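PDB 4QDY: conserved hypothetical protein, which is of unknown function but carries two YbbR-like domains joined by a long shared strand, and forms a two-chain assembly in the crystal. Local coordinates for residues 21-24 with 25-28; 139-142 with 143-146. All coordinates share one frame; numbering follows the deposited sequence.

Contact 1: 21-24 with 25-28; sequences RYNS and DKYF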
loop_
_atom_site.group_PDB
_atom_site.type_symbol
_atom_site.label_atom_id
_atom_site.label_comp_id
_atom_site.label_asym_id
_atom_site.label_seq_id
_atom_site.Cartn_x
_atom_site.Cartn_y
_atom_site.Cartn_z
ATOM N N ARG A 21 3.888 -12.448 -2.362
ATOM C CA ARG A 21 4.471 -13.534 -1.581
ATOM C C ARG A 21 5.835 -13.083 -1.046
ATOM O O ARG A 21 6.708 -12.691 -1.829
ATOM C CB ARG A 21 4.585 -14.832 -2.409
ATOM C CG ARG A 21 5.221 -15.993 -1.643
ATOM C CD ARG A 21 5.288 -17.273 -2.452
ATOM N NE ARG A 21 6.029 -18.318 -1.742
ATOM C CZ ARG A 21 5.490 -19.188 -0.891
ATOM N NH1 ARG A 21 4.187 -19.154 -0.632
ATOM N NH2 ARG A 21 6.249 -20.094 -0.291
ATOM N N TYR A 22 5.994 -13.124 0.294
ATOM C CA TYR A 22 7.205 -12.741 1.026
ATOM C C TYR A 22 7.093 -13.160 2.494
ATOM O O TYR A 22 5.979 -13.306 3.009
ATOM C CB TYR A 22 7.460 -11.216 0.919
ATOM C CG TYR A 22 6.550 -10.353 1.769
ATOM C CD1 TYR A 22 5.222 -10.139 1.408
ATOM C CD2 TYR A 22 7.037 -9.686 2.889
ATOM C CE1 TYR A 22 4.380 -9.348 2.188
ATOM C CE2 TYR A 22 6.212 -8.868 3.659
ATOM C CZ TYR A 22 4.883 -8.703 3.306
ATOM O OH TYR A 22 4.073 -7.892 4.065
ATOM N N ASN A 23 8.241 -13.318 3.178
ATOM C CA ASN A 23 8.264 -13.668 4.594
ATOM C C ASN A 23 7.985 -12.397 5.402
ATOM O O ASN A 23 8.892 -11.599 5.653
ATOM C CB ASN A 23 9.597 -14.331 4.978
ATOM C CG ASN A 23 9.673 -14.886 6.384
ATOM O OD1 ASN A 23 8.807 -14.668 7.244
ATOM N ND2 ASN A 23 10.732 -15.627 6.650
ATOM N N SER A 24 6.708 -12.209 5.782
ATOM C CA SER A 24 6.215 -11.043 6.520
ATOM C C SER A 24 6.688 -11.034 7.992
ATOM O O SER A 24 6.462 -10.038 8.680
ATOM C CB SER A 24 4.690 -10.990 6.475
ATOM O OG SER A 24 4.105 -12.160 7.023
ATOM N N ASP A 25 7.349 -12.108 8.466
ATOM C CA ASP A 25 7.868 -12.185 9.837
ATOM C C ASP A 25 9.349 -11.777 9.895
ATOM O O ASP A 25 9.836 -11.430 10.973
ATOM C CB ASP A 25 7.694 -13.601 10.416
ATOM C CG ASP A 25 6.255 -14.001 10.687
ATOM O OD1 ASP A 25 5.495 -13.164 11.233
ATOM O OD2 ASP A 25 5.917 -15.183 10.464
ATOM N N LYS A 26 10.055 -11.809 8.746
ATOM C CA LYS A 26 11.470 -11.454 8.668
ATOM C C LYS A 26 11.652 -10.108 7.952
ATOM O O LYS A 26 12.581 -9.367 8.286
ATOM C CB LYS A 26 12.262 -12.561 7.946
ATOM C CG LYS A 26 13.780 -12.431 8.067
ATOM C CD LYS A 26 14.519 -13.574 7.377
ATOM C CE LYS A 26 16.025 -13.490 7.526
ATOM N NZ LYS A 26 16.477 -13.663 8.935
ATOM N N TYR A 27 10.768 -9.786 6.983
ATOM C CA TYR A 27 10.880 -8.550 6.209
ATOM C C TYR A 27 9.624 -7.678 6.284
ATOM O O TYR A 27 8.510 -8.183 6.427
ATOM C CB TYR A 27 11.156 -8.869 4.727
ATOM C CG TYR A 27 12.356 -9.760 4.488
ATOM C CD1 TYR A 27 13.644 -9.232 4.445
ATOM C CD2 TYR A 27 12.201 -11.122 4.247
ATOM C CE1 TYR A 27 14.752 -10.046 4.210
ATOM C CE2 TYR A 27 13.301 -11.946 4.011
ATOM C CZ TYR A 27 14.574 -11.403 3.990
ATOM O OH TYR A 27 15.659 -12.212 3.758
ATOM N N PHE A 28 9.830 -6.355 6.151
ATOM C CA PHE A 28 8.797 -5.322 6.087
ATOM C C PHE A 28 8.872 -4.670 4.712
ATOM O O PHE A 28 9.968 -4.303 4.281
ATOM C CB PHE A 28 8.946 -4.294 7.227
ATOM C CG PHE A 28 7.838 -3.267 7.281
ATOM C CD1 PHE A 28 6.678 -3.509 8.007
ATOM C CD2 PHE A 28 7.957 -2.053 6.614
ATOM C CE1 PHE A 28 5.652 -2.561 8.053
ATOM C CE2 PHE A 28 6.929 -1.106 6.659
ATOM C CZ PHE A 28 5.784 -1.367 7.378
#

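Contact 2: 139-142 with 143-146; sequences SDQE and TLDR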
loop_
_atom_site.group_PDB
_atom_site.type_symbol
_atom_site.label_atom_id
_atom_site.label_comp_id
_atom_site.label_asym_id
_atom_site.label_seq_id
_atom_site.Cartn_x
_atom_site.Cartn_y
_atom_site.Cartn_z
ATOM N N SER A 139 7.979 -1.611 11.400
ATOM C CA SER A 139 8.460 -1.048 10.132
ATOM C C SER A 139 9.889 -1.526 9.861
ATOM O O SER A 139 10.355 -2.459 10.521
ATOM C CB SER A 139 8.394 0.482 10.167
ATOM O OG SER A 139 8.697 1.060 8.909
ATOM N N ASP A 140 10.581 -0.905 8.890
ATOM C CA ASP A 140 11.989 -1.179 8.620
ATOM C C ASP A 140 12.808 -0.324 9.598
ATOM O O ASP A 140 12.256 0.625 10.155
ATOM C CB ASP A 140 12.343 -0.924 7.140
ATOM C CG ASP A 140 12.011 0.459 6.609
ATOM O OD1 ASP A 140 12.548 1.451 7.150
ATOM O OD2 ASP A 140 11.303 0.544 5.582
ATOM N N GLN A 141 14.089 -0.652 9.830
ATOM C CA GLN A 141 14.923 0.087 10.783
ATOM C C GLN A 141 15.153 1.555 10.333
ATOM O O GLN A 141 15.232 2.440 11.191
ATOM C CB GLN A 141 16.280 -0.619 10.975
ATOM C CG GLN A 141 17.122 -0.078 12.139
ATOM C CD GLN A 141 16.436 -0.221 13.477
ATOM O OE1 GLN A 141 16.115 -1.325 13.932
ATOM N NE2 GLN A 141 16.225 0.898 14.152
ATOM N N GLU A 142 15.227 1.801 9.004
ATOM C CA GLU A 142 15.474 3.119 8.402
ATOM C C GLU A 142 14.368 4.124 8.767
ATOM O O GLU A 142 14.678 5.202 9.278
ATOM C CB GLU A 142 15.600 3.043 6.860
ATOM C CG GLU A 142 16.549 1.986 6.308
ATOM C CD GLU A 142 15.963 0.590 6.195
ATOM O OE1 GLU A 142 15.072 0.388 5.337
ATOM O OE2 GLU A 142 16.430 -0.314 6.924
ATOM N N THR A 143 13.088 3.772 8.511
ATOM C CA THR A 143 11.948 4.651 8.795
ATOM C C THR A 143 11.617 4.645 10.295
ATOM O O THR A 143 11.079 5.639 10.784
ATOM C CB THR A 143 10.706 4.274 7.971
ATOM O OG1 THR A 143 10.372 2.910 8.206
ATOM C CG2 THR A 143 10.897 4.510 6.475
ATOM N N LEU A 144 11.958 3.557 11.022
ATOM C CA LEU A 144 11.706 3.429 12.465
ATOM C C LEU A 144 12.522 4.478 13.244
ATOM O O LEU A 144 11.999 5.085 14.181
ATOM C CB LEU A 144 12.042 2.004 12.948
ATOM C CG LEU A 144 11.381 1.504 14.237
ATOM C CD1 LEU A 144 9.889 1.239 14.027
ATOM C CD2 LEU A 144 12.007 0.202 14.676
ATOM N N ASP A 145 13.786 4.716 12.819
ATOM C CA ASP A 145 14.690 5.715 13.401
ATOM C C ASP A 145 14.192 7.139 13.147
ATOM O O ASP A 145 14.470 8.036 13.944
ATOM C CB ASP A 145 16.115 5.566 12.828
ATOM C CG ASP A 145 16.865 4.307 13.229
ATOM O OD1 ASP A 145 16.740 3.886 14.404
ATOM O OD2 ASP A 145 17.674 3.818 12.414
ATOM N N ARG A 146 13.463 7.340 12.034
ATOM C CA ARG A 146 12.929 8.633 11.606
ATOM C C ARG A 146 11.615 9.008 12.311
ATOM O O ARG A 146 11.115 10.110 12.082
ATOM C CB ARG A 146 12.680 8.640 10.094
ATOM C CG ARG A 146 13.933 8.517 9.238
ATOM C CD ARG A 146 13.848 9.466 8.066
ATOM N NE ARG A 146 12.647 9.246 7.259
ATOM C CZ ARG A 146 12.217 10.079 6.320
ATOM N NH1 ARG A 146 12.868 11.211 6.077
ATOM N NH2 ARG A 146 11.117 9.802 5.634
#

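Contact 1: 21-24 with 25-28
Asn23 and Tyr27 close a tight alpha-turn just ahead of strand 27-30, in the first YbbR-like domain, and Asn23 supplies both of its acceptors. Asn23 O accepts from Tyr27 N at 2.9 Å, the donor lying nearly in line with the carbonyl bond (C=O...N 165°), and takes a weak second bond from Lys26 N. The side chain makes an Asx turn: Asn23 OD1 accepts from Asp25 N at 3.2 Å, with the donor tilted 33° from the carbonyl plane. The first torsion of Asn23 sets CG opposite the backbone N (chi1 -173°), which brings the amide to the Asp25-Lys26 part of the turn. There Asn23 ND2 lies 3.7 Å from Lys26 CB, the two side chains slanting across each other.

The two tyrosine rings lie beside the turn. Tyr27 CD2 stands 3.6 Å from Asn23 O, which sits at the edge of the ring, while Lys26 CG lies over one face, displaced from the ring centre. The backbone beyond is held to strand 87-113 by backbone hydrogen bonds of Lys26 with Lys102 and of Phe28 with Gly100. Tyr22 O is hydrogen-bonded to Asn15 ND2 of the second subunit, so this surface turn also takes part in the subunit interface. The Tyr22 ring meets the turn edge-on, its CE2 3.7 Å from Tyr27 O.

Contact 2: 139-142 with 143-146
Asp140 and Thr143 both turn their first side-chain bond between the backbone N and the carbonyl carbon (chi1 55° for Asp140 CG, 56° for Thr143 OG1), and this brings carboxylate and hydroxyl together at the start of the short helix 141-145. The motif is an N-cap. Asp140 OD1 accepts from Thr143 N at 2.7 Å, almost straight (170° at the hydrogen) and nearly along the carboxylate C-O bond. The same oxygen takes the Thr143 hydroxyl, OG1 lying 2.8 Å from Asp140 OD1 and coming from above the carboxylate plane. Two donors of Thr143, arriving from different directions, thus grip Asp140 OD1 and limit how the carboxylate can turn; the other oxygen, OD2, has a long, weak ion pair with Lys98. The negative charge probably also suits the partial positive charge of the helix start.

Ser139 OG lies 2.6 Å from Thr143 OG1; its hydrogen bond to Pro181 O ties Ser139, just ahead of the cap, to a neighbouring loop. The helix then runs on with Leu144 N hydrogen-bonded to Asp140 O and Asp145 N to Gln141 O. Leu144 leans on Ala103 and Lys105 of strand 87-113, so the turn of helix is laid against the long strand that runs through both YbbR-like domains. On the exposed side, the Gln141 chain bends at chi2 to reach Asp145: Gln141 NE2 lies 3.0 Å from Asp145 OD1, which is in the plane of the amide but is itself approached from above the carboxylate plane.

In the fold
Contact 1 comes first along the chain, in the first YbbR-like domain, and contact 2 follows in the second; their centres are about 16 Å apart. Each is tied to the long strand 87-113, which pairs with strands of both domains: strand 27-30, entered from the turn at 21-28, is antiparallel to it, as is strand 135-138, which leads, through Ser139 and the N-cap Asp140, into helix 141-145. The two also meet directly, Phe28 CE2 lying 3.6 Å from Ser139 OG. Turn and helix therefore stand close to the junction of the domains, so each domain contributes a piece to the packing where they meet.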